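Local coordinates for protein 6-aminohexanoate-cyclic-dimer hydrolase (PDB 3A2Q) that hydrolyses the cyclic dimer of 6-aminohexanoate, a nylon-6 by-product, opening it to the linear dimer, at residues A[138-142]-A[180-184]. The protein carries 1 engineered substitution. Numbering follows the deposited sequence.
Sequences RNPWN and SVCGV
W141 lays its indole alongside the C-terminal end of helix 176-182, overlapping C182 and G183. With chi1 at -62° (m) and chi2 at 80°, the ring edge meets the backbone: NE1 of W141 donates to O of C182 at 2.9 Å, the oxygen lying near the indole plane. One residue earlier in the chain, ND2 of N139 donates to O of V181 at 3.1 Å and almost straight (169°). N139 and C182 have the nearest CA atoms, 6.7 Å apart. Segment 138-142 folds as a type I beta turn from N139 to N142, P140 and W141 at its corners; N139, chi1 t (-157°), adds an Asx turn, its OD1 taking the W141 backbone N at 2.9 Å. The helix closes in a Schellman motif, with G183 at phi/psi 68/39; a CB there would sit 3.1 Å from CZ2 of W141, so the close fit of the indole depends on a bare CA. ND2 of N139 also bonds to O of S146, further along the same loop that leads to helix 152-159. The V181 side chain lies about 11 Å from that of A174, the engineered position of the amidase-family acyl-ester nucleophile (by similarity). Carbonyls at a helix C-terminus lack the usual i+4 amide partners; here two neutral side-chain donors from a single turn satisfy two consecutive ones, with no formal charge involved.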
ATOM      1  N   ARG A 138       0.349   7.984  13.926  1.00 29.90           N
ATOM      2  CA  ARG A 138      -0.680   9.008  13.844  1.00 29.06           C
ATOM      3  C   ARG A 138      -0.663   9.786  12.539  1.00 29.52           C
ATOM      4  O   ARG A 138       0.379   9.935  11.903  1.00 29.82           O
ATOM      5  CB  ARG A 138      -0.540   9.955  15.040  1.00 30.11           C
ATOM      6  CG  ARG A 138      -0.718   9.238  16.378  1.00 37.89           C
ATOM      7  CD  ARG A 138      -0.436  10.149  17.571  1.00 43.14           C
ATOM      8  NE  ARG A 138      -0.756   9.495  18.841  1.00 37.93           N
ATOM      9  CZ  ARG A 138      -1.982   9.383  19.346  1.00 38.37           C
ATOM     10  NH1 ARG A 138      -3.025   9.884  18.698  1.00 42.98           N
ATOM     11  NH2 ARG A 138      -2.170   8.761  20.501  1.00 41.08           N
ATOM     12  N   ASN A 139      -1.833  10.291  12.159  1.00 29.09           N
ATOM     13  CA  ASN A 139      -1.993  11.027  10.913  1.00 26.40           C
ATOM     14  C   ASN A 139      -1.452  12.452  10.949  1.00 29.21           C
ATOM     15  O   ASN A 139      -1.851  13.262  11.787  1.00 27.81           O
ATOM     16  CB  ASN A 139      -3.471  11.051  10.528  1.00 27.50           C
ATOM     17  CG  ASN A 139      -3.682  11.281   9.048  1.00 28.97           C
ATOM     18  OD1 ASN A 139      -3.159  12.233   8.478  1.00 28.31           O
ATOM     19  ND2 ASN A 139      -4.457  10.403   8.416  1.00 26.34           N
ATOM     20  N   PRO A 140      -0.527  12.777  10.033  1.00 28.27           N
ATOM     21  CA  PRO A 140       0.073  14.113   9.949  1.00 29.68           C
ATOM     22  C   PRO A 140      -0.976  15.208   9.736  1.00 32.81           C
ATOM     23  O   PRO A 140      -0.757  16.368  10.085  1.00 33.01           O
ATOM     24  CB  PRO A 140       1.026  13.997   8.759  1.00 29.55           C
ATOM     25  CG  PRO A 140       1.371  12.529   8.729  1.00 31.30           C
ATOM     26  CD  PRO A 140       0.067  11.864   9.041  1.00 30.86           C
ATOM     27  N   TRP A 141      -2.114  14.837   9.154  1.00 31.12           N
ATOM     28  CA  TRP A 141      -3.181  15.797   8.901  1.00 29.20           C
ATOM     29  C   TRP A 141      -4.011  16.049  10.157  1.00 30.67           C
ATOM     30  O   TRP A 141      -4.634  17.098  10.291  1.00 31.56           O
ATOM     31  CB  TRP A 141      -4.095  15.310   7.766  1.00 28.23           C
ATOM     32  CG  TRP A 141      -3.392  15.147   6.447  1.00 26.62           C
ATOM     33  CD1 TRP A 141      -2.615  14.096   6.056  1.00 30.02           C
ATOM     34  CD2 TRP A 141      -3.366  16.089   5.367  1.00 24.28           C
ATOM     35  NE1 TRP A 141      -2.101  14.324   4.799  1.00 28.80           N
ATOM     36  CE2 TRP A 141      -2.545  15.541   4.353  1.00 29.78           C
ATOM     37  CE3 TRP A 141      -3.954  17.344   5.157  1.00 26.06           C
ATOM     38  CZ2 TRP A 141      -2.296  16.207   3.145  1.00 30.84           C
ATOM     39  CZ3 TRP A 141      -3.703  18.009   3.949  1.00 30.51           C
ATOM     40  CH2 TRP A 141      -2.881  17.435   2.963  1.00 27.51           C
ATOM     41  N   ASN A 142      -4.020  15.075  11.062  1.00 29.38           N
ATOM     42  CA  ASN A 142      -4.759  15.161  12.320  1.00 28.82           C
ATOM     43  C   ASN A 142      -4.238  14.046  13.228  1.00 29.07           C
ATOM     44  O   ASN A 142      -4.606  12.885  13.067  1.00 28.08           O
ATOM     45  CB  ASN A 142      -6.253  14.967  12.065  1.00 29.47           C
ATOM     46  CG  ASN A 142      -7.092  15.288  13.273  1.00 30.33           C
ATOM     47  OD1 ASN A 142      -6.745  14.929  14.395  1.00 32.28           O
ATOM     48  ND2 ASN A 142      -8.219  15.956  13.050  1.00 33.16           N
ATOM     49  N   SER A 180      -4.866   6.879   0.604  1.00 20.75           N
ATOM     50  CA  SER A 180      -6.109   7.647   0.625  1.00 20.48           C
ATOM     51  C   SER A 180      -6.209   8.464   1.919  1.00 23.74           C
ATOM     52  O   SER A 180      -6.462   9.672   1.903  1.00 22.44           O
ATOM     53  CB  SER A 180      -7.309   6.696   0.531  1.00 18.56           C
ATOM     54  OG  SER A 180      -8.542   7.396   0.653  1.00 18.19           O
ATOM     55  N   VAL A 181      -5.995   7.780   3.037  1.00 21.04           N
ATOM     56  CA  VAL A 181      -6.078   8.391   4.362  1.00 23.82           C
ATOM     57  C   VAL A 181      -5.015   9.451   4.642  1.00 22.86           C
ATOM     58  O   VAL A 181      -5.271  10.403   5.383  1.00 25.89           O
ATOM     59  CB  VAL A 181      -5.999   7.291   5.450  1.00 25.73           C
ATOM     60  CG1 VAL A 181      -5.862   7.912   6.847  1.00 26.25           C
ATOM     61  CG2 VAL A 181      -7.225   6.408   5.363  1.00 25.11           C
ATOM     62  N   CYS A 182      -3.834   9.299   4.041  1.00 24.75           N
ATOM     63  CA  CYS A 182      -2.737  10.239   4.258  1.00 23.93           C
ATOM     64  C   CYS A 182      -2.484  11.249   3.144  1.00 26.98           C
ATOM     65  O   CYS A 182      -1.529  12.019   3.211  1.00 26.96           O
ATOM     66  CB  CYS A 182      -1.446   9.475   4.552  1.00 26.38           C
ATOM     67  SG  CYS A 182      -1.531   8.517   6.084  1.00 26.17           S
ATOM     68  N   GLY A 183      -3.325  11.245   2.118  1.00 25.02           N
ATOM     69  CA  GLY A 183      -3.166  12.215   1.046  1.00 25.70           C
ATOM     70  C   GLY A 183      -1.951  12.084   0.149  1.00 24.03           C
ATOM     71  O   GLY A 183      -1.341  13.087  -0.227  1.00 25.52           O
ATOM     72  N   VAL A 184      -1.586  10.853  -0.195  1.00 23.39           N
ATOM     73  CA  VAL A 184      -0.453  10.630  -1.088  1.00 23.05           C
ATOM     74  C   VAL A 184      -0.887   9.641  -2.166  1.00 24.69           C
ATOM     75  O   VAL A 184      -2.005   9.129  -2.123  1.00 23.47           O
ATOM     76  CB  VAL A 184       0.784  10.067  -0.337  1.00 23.36           C
ATOM     77  CG1 VAL A 184       1.231  11.052   0.733  1.00 27.80           C
ATOM     78  CG2 VAL A 184       0.462   8.716   0.280  1.00 27.06           C
TER